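Local coordinates for protein triosephosphate isomerase (PDB 5UPR) that probably catalyses the interconversion of D-glyceraldehyde 3-phosphate and dihydroxyacetone phosphate, a step shared by glycolysis and gluconeogenesis, at residues A23-L28 / I53-D58; Q76-F81 / I90-I95; E233-E236 / G242-V245. All coordinates share one frame; numbering follows the deposited sequence.

Contact 1. Residues A23-L28 / I53-D58; sequences AKTQEL and ISQVQD
Gln55 NE2 reaches over to the first turn of helix 22-34 and settles between Thr25 and Gln26, lying 3.5 Å from Thr25 CG2 and 3.6 Å from Gln26 N. Neither approach is a hydrogen bond; the amide nitrogen is instead satisfied by Thr22 O, just before the segment. Glutamine suits this place because it is long enough to span the gap between two helices whose segment axes come no nearer than 10.1 Å, and because its NH2 group can donate a hydrogen bond to the carbonyl of Thr22 at the start of the other helix. Its CG stands opposite the backbone N (chi1 176°) and the chain stays extended beyond it, which carries the amide straight across. The Thr25 methyl sits over one face of the amide, with Thr25 CG2 3.6 Å from Gln55 CD and OE1 also near.

Thr25 meets this reach from the opposite direction and uses its two branches differently. OG1 lies beside the backbone N (chi1 -62°), which sets the methyl CG2 anti to that N, facing helix 53-59, while OG1 turns back to hydrogen-bond Thr21 O, just ahead of the helix. A beta-branched residue can thus keep its hydroxyl satisfied and still offer carbon to the neighbour. The same methyl also touches Val56 CG2 at 3.6 Å, the two side chains crossing at about a right angle. Val56 is compact and apolar, as befits a buried position that also leans on Val67 of strand 65-69.

Thr25 and Val56 are the closest backbone partners, with CA atoms 7.1 Å apart. The helices run in broadly the same direction, at 32°, as expected of successive helices in the outer layer of a TIM barrel.

Contact 2. Residues Q76-F81 / I90-I95; sequences QAYGAF and IKEKNI
Tyr78 belongs to the long loop that follows strand 65-69, the one that in triosephosphate isomerases projects into the partner subunit, and it meets Glu92 near the end of helix 87-92. One polar bond carries the contact: Tyr78 OH donates a hydrogen bond to Glu92 OE1 at 2.6 Å. Tyrosine suits the place because its rigid ring holds a donor far out from the loop backbone. Glutamate, with CG opposite its backbone N (chi1 -173°) and an extended chain, brings an acceptor out to meet it.

Backbone conformation shapes both sides. The helix ends in a Schellman motif, with Ile95 N bonded to Ile90 O at 3.3 Å and Asn94 N to Lys91 O at 2.9 Å; Asn94, a residue type that tolerates positive phi, takes the C-prime position. In the loop, Gly79 has backbone angles at which a side chain would strike the preceding carbonyl oxygen.

Packing and bonds to the second subunit surround the pair. Tyr78 lies on Asn19 of the second subunit and Glu92 on Thr21 of the second subunit, while Gly79 makes backbone hydrogen bonds to that chain.

Ring and carboxylate planes stand 48° apart. Glu92 OE1 lies at the edge of the tyrosine ring, in its plane and 3.3 Å from Tyr78 CE2, while the hydroxyl meets that oxygen from above the carboxylate plane, 41° out of it.

Contact 3. Residues E233-E236 / G242-V245; sequences ELFE and GFLV
Leu234 of helix 228-234 turns its side chain toward Phe243 and presses on the rim of that ring. Its CB lies in the ring plane at the edge, 3.7 Å from Phe243 CE1, and CD1 extends the touch to 4.0 Å from the same carbon. Leucine fits because its branched end fills a buried place between several parts of the fold: it also rests on Tyr222 of strand 220-222 and on Ala195 of helix 192-209.

Phe235 comes next and meets the strand in two ways. At its root, Phe235 CB is 4.0 Å from Phe243 CZ; the far end of the Phe243 ring thus meets the CB of both residues and, at its edge, the backbone N of Phe235. Farther out, the Phe235 ring swings past it, with CG opposite the backbone N (chi1 -166°), and brings an edge to the first residue of the strand: Gly242 N lies in the ring plane, 3.8 Å from Phe235 CE1. Glycine is called for here by its backbone angles, at which a CB would collide with the carbonyl oxygen before it. Beyond, the chain turns, and Glu236 N is bonded to Glu233 O at 3.2 Å.

Phenylalanine suits position 243 because its long, flat, apolar ring reaches from the strand to the helix layer; it lies on Ile257 and Val226 as well. No hydrogen bond joins the two segments. Strand 242-245 instead bonds to Tyr222 on one flank and to Phe11 and Gly13 on the other, closing the ring of parallel strands, and the contact packs the last beta-alpha-beta crossover of the TIM barrel.

How the contacts relate
From the N terminus, the three contacts follow one another in series, none nested in or crossing another. Contact 1 closes first, spanning strand 42-47 to bring together the helices that follow the first two strands. Contact 2 then folds the dimer loop back onto helix 87-92, with eight residues between, the last three already in the helix. These two meet directly: Gln57 NE2 probably hydrogen-bonds Lys93 O, and Ile53 packs on Ile95, so helix 53-59 is joined to the end of helix 87-92 close to the second subunit, which both touch. Contact 3 closes a five-residue connection much later, on the opposite side of the chain's centre from contact 2, with centres about 32 Å apart, where the final strand completes the barrel.

Contact 1. Residues A23-L28 / I53-D58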
ATOM      1  N   ALA A  23      12.211   5.623  14.771  1.00 33.27           N
ATOM      2  CA  ALA A  23      12.516   6.710  15.706  1.00 34.57           C
ATOM      3  C   ALA A  23      11.696   7.961  15.453  1.00 34.26           C
ATOM      4  O   ALA A  23      11.267   8.602  16.370  1.00 34.03           O
ATOM      5  CB  ALA A  23      14.033   7.014  15.709  1.00 35.53           C
ATOM      6  N   LYS A  24      11.486   8.316  14.192  1.00 34.92           N
ATOM      7  CA  LYS A  24      10.680   9.526  13.875  1.00 35.84           C
ATOM      8  C   LYS A  24       9.211   9.301  14.244  1.00 34.12           C
ATOM      9  O   LYS A  24       8.537  10.211  14.679  1.00 32.51           O
ATOM     10  CB  LYS A  24      10.832   9.931  12.417  1.00 36.57           C
ATOM     11  CG  LYS A  24      12.272  10.390  12.120  1.00 39.55           C
ATOM     12  CD  LYS A  24      12.533  10.417  10.619  1.00 41.63           C
ATOM     13  CE  LYS A  24      13.566  11.472  10.211  1.00 44.20           C
ATOM     14  NZ  LYS A  24      13.200  11.977   8.856  1.00 43.68           N
ATOM     15  N   THR A  25       8.731   8.056  14.091  1.00 33.01           N
ATOM     16  CA  THR A  25       7.402   7.711  14.537  1.00 33.05           C
ATOM     17  C   THR A  25       7.267   7.921  16.060  1.00 34.02           C
ATOM     18  O   THR A  25       6.266   8.458  16.531  1.00 32.38           O
ATOM     19  CB  THR A  25       7.045   6.271  14.121  1.00 32.75           C
ATOM     20  OG1 THR A  25       7.053   6.174  12.705  1.00 31.21           O
ATOM     21  CG2 THR A  25       5.702   5.867  14.661  1.00 32.96           C
ATOM     22  N   GLN A  26       8.266   7.474  16.800  1.00 37.30           N
ATOM     23  CA  GLN A  26       8.282   7.580  18.265  1.00 39.89           C
ATOM     24  C   GLN A  26       8.276   9.065  18.653  1.00 40.81           C
ATOM     25  O   GLN A  26       7.523   9.482  19.527  1.00 42.01           O
ATOM     26  CB  GLN A  26       9.506   6.861  18.878  1.00 42.85           C
ATOM     27  CG  GLN A  26       9.400   6.723  20.386  1.00 45.13           C
ATOM     28  CD  GLN A  26      10.591   5.981  21.009  1.00 49.50           C
ATOM     29  OE1 GLN A  26      11.755   6.219  20.663  1.00 53.66           O
ATOM     30  NE2 GLN A  26      10.311   5.094  21.938  1.00 50.52           N
ATOM     31  N   GLU A  27       9.104   9.841  17.999  1.00 41.42           N
ATOM     32  CA  GLU A  27       9.127  11.290  18.219  1.00 45.21           C
ATOM     33  C   GLU A  27       7.784  11.972  17.977  1.00 42.31           C
ATOM     34  O   GLU A  27       7.356  12.800  18.773  1.00 43.11           O
ATOM     35  CB  GLU A  27      10.206  11.946  17.321  1.00 49.60           C
ATOM     36  CG  GLU A  27      10.316  13.476  17.463  1.00 54.91           C
ATOM     37  CD  GLU A  27      10.760  14.168  16.179  1.00 59.52           C
ATOM     38  OE1 GLU A  27      11.818  13.730  15.682  1.00 65.81           O
ATOM     39  OE2 GLU A  27      10.036  15.075  15.664  1.00 63.62           O
ATOM     40  N   LEU A  28       7.132  11.648  16.854  1.00 34.69           N
ATOM     41  CA  LEU A  28       5.816  12.233  16.560  1.00 32.76           C
ATOM     42  C   LEU A  28       4.774  11.808  17.591  1.00 31.31           C
ATOM     43  O   LEU A  28       3.932  12.604  17.977  1.00 31.09           O
ATOM     44  CB  LEU A  28       5.360  11.901  15.137  1.00 31.84           C
ATOM     45  CG  LEU A  28       6.184  12.673  14.100  1.00 32.37           C
ATOM     46  CD1 LEU A  28       6.067  12.130  12.663  1.00 31.53           C
ATOM     47  CD2 LEU A  28       5.775  14.120  14.106  1.00 34.67           C
ATOM     48  N   ILE A  53       1.882   1.943  11.546  1.00 24.16           N
ATOM     49  CA  ILE A  53       0.581   2.140  12.216  1.00 24.84           C
ATOM     50  C   ILE A  53       0.483   1.391  13.533  1.00 27.86           C
ATOM     51  O   ILE A  53       0.020   1.973  14.501  1.00 25.89           O
ATOM     52  CB  ILE A  53      -0.595   1.773  11.300  1.00 24.62           C
ATOM     53  CG1 ILE A  53      -0.691   2.827  10.164  1.00 23.65           C
ATOM     54  CG2 ILE A  53      -1.871   1.773  12.111  1.00 24.35           C
ATOM     55  CD1 ILE A  53      -1.665   2.496   9.048  1.00 23.68           C
ATOM     56  N   SER A  54       0.936   0.121  13.580  1.00 29.83           N
ATOM     57  CA  SER A  54       0.798  -0.622  14.850  1.00 32.46           C
ATOM     58  C   SER A  54       1.599  -0.038  15.998  1.00 32.00           C
ATOM     59  O   SER A  54       1.137  -0.045  17.143  1.00 32.73           O
ATOM     60  CB  SER A  54       1.102  -2.113  14.702  1.00 35.12           C
ATOM     61  OG  SER A  54       2.490  -2.313  14.556  1.00 38.67           O
ATOM     62  N   GLN A  55       2.766   0.515  15.694  1.00 31.46           N
ATOM     63  CA  GLN A  55       3.609   1.185  16.684  1.00 32.27           C
ATOM     64  C   GLN A  55       2.892   2.443  17.246  1.00 32.10           C
ATOM     65  O   GLN A  55       2.907   2.709  18.456  1.00 33.82           O
ATOM     66  CB  GLN A  55       4.940   1.606  16.026  1.00 32.06           C
ATOM     67  CG  GLN A  55       5.894   2.409  16.921  1.00 33.50           C
ATOM     68  CD  GLN A  55       7.122   2.946  16.194  1.00 33.19           C
ATOM     69  OE1 GLN A  55       7.469   2.502  15.121  1.00 32.47           O
ATOM     70  NE2 GLN A  55       7.764   3.912  16.782  1.00 32.51           N
ATOM     71  N   VAL A  56       2.253   3.194  16.349  1.00 32.21           N
ATOM     72  CA  VAL A  56       1.500   4.365  16.788  1.00 30.52           C
ATOM     73  C   VAL A  56       0.323   3.925  17.670  1.00 30.97           C
ATOM     74  O   VAL A  56       0.109   4.496  18.756  1.00 29.47           O
ATOM     75  CB  VAL A  56       0.990   5.197  15.587  1.00 29.19           C
ATOM     76  CG1 VAL A  56       0.126   6.336  16.026  1.00 29.80           C
ATOM     77  CG2 VAL A  56       2.142   5.747  14.786  1.00 29.31           C
ATOM     78  N   GLN A  57      -0.419   2.886  17.227  1.00 29.88           N
ATOM     79  CA  GLN A  57      -1.533   2.358  18.034  1.00 31.25           C
ATOM     80  C   GLN A  57      -1.074   1.890  19.423  1.00 35.33           C
ATOM     81  O   GLN A  57      -1.807   2.059  20.410  1.00 34.41           O
ATOM     82  CB  GLN A  57      -2.215   1.162  17.368  1.00 30.53           C
ATOM     83  CG  GLN A  57      -2.934   1.461  16.114  1.00 29.04           C
ATOM     84  CD  GLN A  57      -3.488   0.231  15.448  1.00 29.50           C
ATOM     85  OE1 GLN A  57      -2.729  -0.688  15.069  1.00 30.30           O
ATOM     86  NE2 GLN A  57      -4.795   0.180  15.343  1.00 26.64           N
ATOM     87  N   ASP A  58       0.120   1.294  19.510  1.00 37.47           N
ATOM     88  CA  ASP A  58       0.611   0.819  20.800  1.00 39.54           C
ATOM     89  C   ASP A  58       1.059   1.877  21.777  1.00 39.97           C
ATOM     90  O   ASP A  58       0.987   1.629  22.990  1.00 39.74           O
ATOM     91  CB  ASP A  58       1.815  -0.109  20.612  1.00 44.25           C
ATOM     92  CG  ASP A  58       1.439  -1.432  19.926  1.00 47.45           C
ATOM     93  OD1 ASP A  58       0.236  -1.644  19.545  1.00 52.94           O
ATOM     94  OD2 ASP A  58       2.365  -2.227  19.726  1.00 51.58           O
TER

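Contact 2. Residues Q76-F81 / I90-I95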
ATOM      1  N   GLN A  76     -12.409  -5.581  -1.182  1.00 19.39           N
ATOM      2  CA  GLN A  76     -13.002  -5.250   0.090  1.00 20.04           C
ATOM      3  C   GLN A  76     -12.589  -6.137   1.259  1.00 20.61           C
ATOM      4  O   GLN A  76     -12.451  -5.662   2.365  1.00 21.46           O
ATOM      5  CB  GLN A  76     -14.559  -5.308  -0.044  1.00 20.79           C
ATOM      6  CG  GLN A  76     -15.261  -4.953   1.238  1.00 21.32           C
ATOM      7  CD  GLN A  76     -16.765  -4.785   1.084  1.00 23.04           C
ATOM      8  OE1 GLN A  76     -17.250  -4.265   0.069  1.00 23.75           O
ATOM      9  NE2 GLN A  76     -17.503  -5.175   2.126  1.00 22.61           N
ATOM     10  N   ALA A  77     -12.389  -7.417   1.016  1.00 20.94           N
ATOM     11  CA  ALA A  77     -12.282  -8.419   2.082  1.00 21.88           C
ATOM     12  C   ALA A  77     -10.855  -9.052   2.052  1.00 22.05           C
ATOM     13  O   ALA A  77      -9.957  -8.427   1.576  1.00 22.23           O
ATOM     14  CB  ALA A  77     -13.338  -9.480   1.876  1.00 22.89           C
ATOM     15  N   TYR A  78     -10.663 -10.233   2.608  1.00 22.45           N
ATOM     16  CA  TYR A  78      -9.370 -10.948   2.543  1.00 23.49           C
ATOM     17  C   TYR A  78      -9.342 -11.821   1.258  1.00 23.24           C
ATOM     18  O   TYR A  78     -10.356 -12.320   0.795  1.00 23.70           O
ATOM     19  CB  TYR A  78      -9.186 -11.879   3.770  1.00 24.53           C
ATOM     20  CG  TYR A  78      -9.170 -11.136   5.111  1.00 25.02           C
ATOM     21  CD1 TYR A  78      -8.136 -10.285   5.407  1.00 25.41           C
ATOM     22  CD2 TYR A  78     -10.147 -11.316   6.081  1.00 26.77           C
ATOM     23  CE1 TYR A  78      -8.046  -9.635   6.627  1.00 25.63           C
ATOM     24  CE2 TYR A  78     -10.087 -10.651   7.332  1.00 26.85           C
ATOM     25  CZ  TYR A  78      -9.061  -9.762   7.568  1.00 26.14           C
ATOM     26  OH  TYR A  78      -8.890  -9.054   8.743  1.00 26.35           O
ATOM     27  N   GLY A  79      -8.157 -11.976   0.699  1.00 22.21           N
ATOM     28  CA  GLY A  79      -7.919 -12.871  -0.400  1.00 23.20           C
ATOM     29  C   GLY A  79      -6.631 -12.598  -1.140  1.00 22.11           C
ATOM     30  O   GLY A  79      -5.677 -12.026  -0.586  1.00 21.88           O
ATOM     31  N   ALA A  80      -6.627 -12.952  -2.426  1.00 21.89           N
ATOM     32  CA  ALA A  80      -5.375 -13.082  -3.192  1.00 20.69           C
ATOM     33  C   ALA A  80      -5.039 -11.733  -3.894  1.00 20.28           C
ATOM     34  O   ALA A  80      -5.105 -11.627  -5.129  1.00 20.73           O
ATOM     35  CB  ALA A  80      -5.531 -14.230  -4.179  1.00 20.80           C
ATOM     36  N   PHE A  81      -4.701 -10.733  -3.081  1.00 19.86           N
ATOM     37  CA  PHE A  81      -4.474  -9.407  -3.489  1.00 18.95           C
ATOM     38  C   PHE A  81      -3.106  -8.945  -2.955  1.00 18.59           C
ATOM     39  O   PHE A  81      -2.996  -8.104  -2.067  1.00 18.21           O
ATOM     40  CB  PHE A  81      -5.597  -8.464  -3.082  1.00 19.67           C
ATOM     41  CG  PHE A  81      -6.978  -9.091  -3.130  1.00 20.87           C
ATOM     42  CD1 PHE A  81      -7.501  -9.563  -4.304  1.00 21.72           C
ATOM     43  CD2 PHE A  81      -7.741  -9.188  -1.948  1.00 21.79           C
ATOM     44  CE1 PHE A  81      -8.727 -10.170  -4.337  1.00 22.89           C
ATOM     45  CE2 PHE A  81      -8.990  -9.759  -1.962  1.00 22.90           C
ATOM     46  CZ  PHE A  81      -9.504 -10.258  -3.171  1.00 23.84           C
ATOM     47  N   ILE A  90      -8.007  -3.612   7.557  1.00 21.69           N
ATOM     48  CA  ILE A  90      -7.683  -2.365   8.249  1.00 22.68           C
ATOM     49  C   ILE A  90      -8.631  -2.247   9.467  1.00 23.80           C
ATOM     50  O   ILE A  90      -8.210  -2.014  10.577  1.00 24.27           O
ATOM     51  CB  ILE A  90      -7.775  -1.165   7.272  1.00 21.39           C
ATOM     52  CG1 ILE A  90      -6.583  -1.212   6.285  1.00 20.68           C
ATOM     53  CG2 ILE A  90      -7.741   0.169   8.001  1.00 21.19           C
ATOM     54  CD1 ILE A  90      -6.798  -0.357   5.046  1.00 19.43           C
ATOM     55  N   LYS A  91      -9.922  -2.467   9.246  1.00 25.98           N
ATOM     56  CA  LYS A  91     -10.888  -2.373  10.334  1.00 26.81           C
ATOM     57  C   LYS A  91     -10.632  -3.395  11.453  1.00 27.96           C
ATOM     58  O   LYS A  91     -10.706  -3.075  12.640  1.00 27.75           O
ATOM     59  CB  LYS A  91     -12.322  -2.557   9.780  1.00 28.81           C
ATOM     60  CG  LYS A  91     -13.431  -2.527  10.827  1.00 30.99           C
ATOM     61  CD  LYS A  91     -13.525  -1.140  11.410  1.00 33.20           C
ATOM     62  CE  LYS A  91     -14.545  -1.047  12.553  1.00 35.71           C
ATOM     63  NZ  LYS A  91     -14.805   0.387  12.706  1.00 37.09           N
ATOM     64  N   GLU A  92     -10.360  -4.650  11.076  1.00 28.47           N
ATOM     65  CA  GLU A  92     -10.086  -5.688  12.054  1.00 28.98           C
ATOM     66  C   GLU A  92      -8.762  -5.448  12.816  1.00 28.25           C
ATOM     67  O   GLU A  92      -8.581  -5.969  13.914  1.00 29.00           O
ATOM     68  CB  GLU A  92     -10.058  -7.043  11.370  1.00 29.94           C
ATOM     69  CG  GLU A  92      -9.951  -8.218  12.295  1.00 31.60           C
ATOM     70  CD  GLU A  92     -10.478  -9.571  11.725  1.00 32.62           C
ATOM     71  OE1 GLU A  92     -10.737  -9.779  10.488  1.00 32.58           O
ATOM     72  OE2 GLU A  92     -10.674 -10.489  12.611  1.00 34.51           O
ATOM     73  N   LYS A  93      -7.856  -4.659  12.273  1.00 26.68           N
ATOM     74  CA  LYS A  93      -6.660  -4.239  12.996  1.00 26.80           C
ATOM     75  C   LYS A  93      -6.968  -2.990  13.883  1.00 27.94           C
ATOM     76  O   LYS A  93      -6.041  -2.395  14.457  1.00 26.35           O
ATOM     77  CB  LYS A  93      -5.543  -3.976  11.966  1.00 26.06           C
ATOM     78  CG  LYS A  93      -4.165  -3.581  12.461  1.00 25.56           C
ATOM     79  CD  LYS A  93      -3.590  -4.593  13.408  1.00 26.24           C
ATOM     80  CE  LYS A  93      -2.105  -4.312  13.739  1.00 26.51           C
ATOM     81  NZ  LYS A  93      -1.749  -4.957  15.047  1.00 28.18           N
ATOM     82  N   ASN A  94      -8.261  -2.627  14.036  1.00 28.08           N
ATOM     83  CA  ASN A  94      -8.680  -1.459  14.847  1.00 30.00           C
ATOM     84  C   ASN A  94      -8.181  -0.094  14.384  1.00 28.04           C
ATOM     85  O   ASN A  94      -7.974   0.796  15.166  1.00 28.29           O
ATOM     86  CB  ASN A  94      -8.341  -1.638  16.330  1.00 33.34           C
ATOM     87  CG  ASN A  94      -8.730  -2.988  16.851  1.00 37.89           C
ATOM     88  OD1 ASN A  94      -9.907  -3.346  16.937  1.00 41.39           O
ATOM     89  ND2 ASN A  94      -7.710  -3.757  17.271  1.00 42.67           N
ATOM     90  N   ILE A  95      -8.005   0.059  13.090  1.00 25.38           N
ATOM     91  CA  ILE A  95      -7.682   1.321  12.473  1.00 24.43           C
ATOM     92  C   ILE A  95      -9.015   1.937  12.039  1.00 24.16           C
ATOM     93  O   ILE A  95      -9.682   1.360  11.178  1.00 22.75           O
ATOM     94  CB  ILE A  95      -6.744   1.094  11.278  1.00 23.02           C
ATOM     95  CG1 ILE A  95      -5.425   0.463  11.749  1.00 23.43           C
ATOM     96  CG2 ILE A  95      -6.510   2.424  10.538  1.00 22.74           C
ATOM     97  CD1 ILE A  95      -4.602  -0.177  10.644  1.00 23.05           C
TER

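Contact 3. Residues E233-E236 / G242-V245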
ATOM      1  N   GLU A 233      -6.617  32.247   9.973  1.00 30.55           N
ATOM      2  CA  GLU A 233      -7.349  33.024   8.984  1.00 30.40           C
ATOM      3  C   GLU A 233      -8.222  32.092   8.114  1.00 30.13           C
ATOM      4  O   GLU A 233      -9.406  32.365   7.887  1.00 30.72           O
ATOM      5  CB  GLU A 233      -6.383  33.829   8.118  1.00 31.43           C
ATOM      6  CG  GLU A 233      -7.064  34.804   7.158  1.00 31.54           C
ATOM      7  CD  GLU A 233      -6.129  35.315   6.048  1.00 31.53           C
ATOM      8  OE1 GLU A 233      -4.918  34.993   5.997  1.00 30.89           O
ATOM      9  OE2 GLU A 233      -6.582  36.091   5.217  1.00 31.51           O
ATOM     10  N   LEU A 234      -7.654  30.982   7.679  1.00 28.11           N
ATOM     11  CA  LEU A 234      -8.439  30.007   6.897  1.00 27.39           C
ATOM     12  C   LEU A 234      -9.695  29.514   7.599  1.00 26.77           C
ATOM     13  O   LEU A 234     -10.767  29.455   6.996  1.00 24.05           O
ATOM     14  CB  LEU A 234      -7.552  28.823   6.474  1.00 27.31           C
ATOM     15  CG  LEU A 234      -6.655  29.092   5.258  1.00 27.38           C
ATOM     16  CD1 LEU A 234      -5.573  28.037   5.261  1.00 28.31           C
ATOM     17  CD2 LEU A 234      -7.504  28.935   4.030  1.00 27.84           C
ATOM     18  N   PHE A 235      -9.556  29.257   8.903  1.00 26.36           N
ATOM     19  CA  PHE A 235     -10.626  28.690   9.721  1.00 27.06           C
ATOM     20  C   PHE A 235     -11.753  29.677  10.079  1.00 28.41           C
ATOM     21  O   PHE A 235     -12.773  29.271  10.655  1.00 29.43           O
ATOM     22  CB  PHE A 235     -10.018  28.117  11.017  1.00 27.25           C
ATOM     23  CG  PHE A 235     -10.946  27.210  11.789  1.00 28.05           C
ATOM     24  CD1 PHE A 235     -11.250  25.916  11.344  1.00 28.75           C
ATOM     25  CD2 PHE A 235     -11.537  27.665  12.963  1.00 30.38           C
ATOM     26  CE1 PHE A 235     -12.128  25.109  12.048  1.00 30.04           C
ATOM     27  CE2 PHE A 235     -12.417  26.872  13.687  1.00 30.71           C
ATOM     28  CZ  PHE A 235     -12.717  25.591  13.250  1.00 30.32           C
ATOM     29  N   GLU A 236     -11.581  30.962   9.772  1.00 28.97           N
ATOM     30  CA  GLU A 236     -12.664  31.922   9.937  1.00 30.80           C
ATOM     31  C   GLU A 236     -13.836  31.596   9.032  1.00 30.11           C
ATOM     32  O   GLU A 236     -14.933  31.970   9.347  1.00 29.78           O
ATOM     33  CB  GLU A 236     -12.187  33.360   9.729  1.00 32.18           C
ATOM     34  CG  GLU A 236     -11.177  33.760  10.802  1.00 34.59           C
ATOM     35  CD  GLU A 236     -10.480  35.101  10.511  1.00 37.68           C
ATOM     36  OE1 GLU A 236     -10.821  35.775   9.511  1.00 39.58           O
ATOM     37  OE2 GLU A 236      -9.609  35.485  11.311  1.00 40.78           O
ATOM     38  N   GLY A 242     -11.881  22.517   9.263  1.00 24.28           N
ATOM     39  CA  GLY A 242     -10.547  22.098   9.708  1.00 24.97           C
ATOM     40  C   GLY A 242      -9.603  21.903   8.558  1.00 23.70           C
ATOM     41  O   GLY A 242      -9.761  22.506   7.508  1.00 24.06           O
ATOM     42  N   PHE A 243      -8.625  21.037   8.742  1.00 24.03           N
ATOM     43  CA  PHE A 243      -7.502  20.937   7.823  1.00 23.78           C
ATOM     44  C   PHE A 243      -7.033  19.514   7.548  1.00 23.68           C
ATOM     45  O   PHE A 243      -7.077  18.676   8.440  1.00 23.53           O
ATOM     46  CB  PHE A 243      -6.362  21.757   8.397  1.00 24.51           C
ATOM     47  CG  PHE A 243      -6.722  23.190   8.597  1.00 24.62           C
ATOM     48  CD1 PHE A 243      -6.906  24.023   7.498  1.00 24.39           C
ATOM     49  CD2 PHE A 243      -6.928  23.696   9.861  1.00 25.58           C
ATOM     50  CE1 PHE A 243      -7.323  25.323   7.636  1.00 24.42           C
ATOM     51  CE2 PHE A 243      -7.319  25.036  10.028  1.00 25.75           C
ATOM     52  CZ  PHE A 243      -7.466  25.862   8.905  1.00 25.72           C
ATOM     53  N   LEU A 244      -6.558  19.268   6.319  1.00 21.35           N
ATOM     54  CA  LEU A 244      -5.725  18.092   6.032  1.00 20.97           C
ATOM     55  C   LEU A 244      -4.312  18.605   5.807  1.00 21.21           C
ATOM     56  O   LEU A 244      -4.093  19.394   4.929  1.00 22.54           O
ATOM     57  CB  LEU A 244      -6.242  17.296   4.813  1.00 20.17           C
ATOM     58  CG  LEU A 244      -5.525  15.987   4.514  1.00 20.63           C
ATOM     59  CD1 LEU A 244      -5.460  15.086   5.727  1.00 20.68           C
ATOM     60  CD2 LEU A 244      -6.105  15.276   3.265  1.00 20.59           C
ATOM     61  N   VAL A 245      -3.401  18.196   6.677  1.00 21.67           N
ATOM     62  CA  VAL A 245      -2.066  18.756   6.788  1.00 21.96           C
ATOM     63  C   VAL A 245      -1.076  17.768   6.225  1.00 21.74           C
ATOM     64  O   VAL A 245      -1.103  16.612   6.588  1.00 21.92           O
ATOM     65  CB  VAL A 245      -1.703  19.046   8.248  1.00 22.39           C
ATOM     66  CG1 VAL A 245      -0.325  19.718   8.377  1.00 22.90           C
ATOM     67  CG2 VAL A 245      -2.731  19.944   8.876  1.00 22.59           C
TER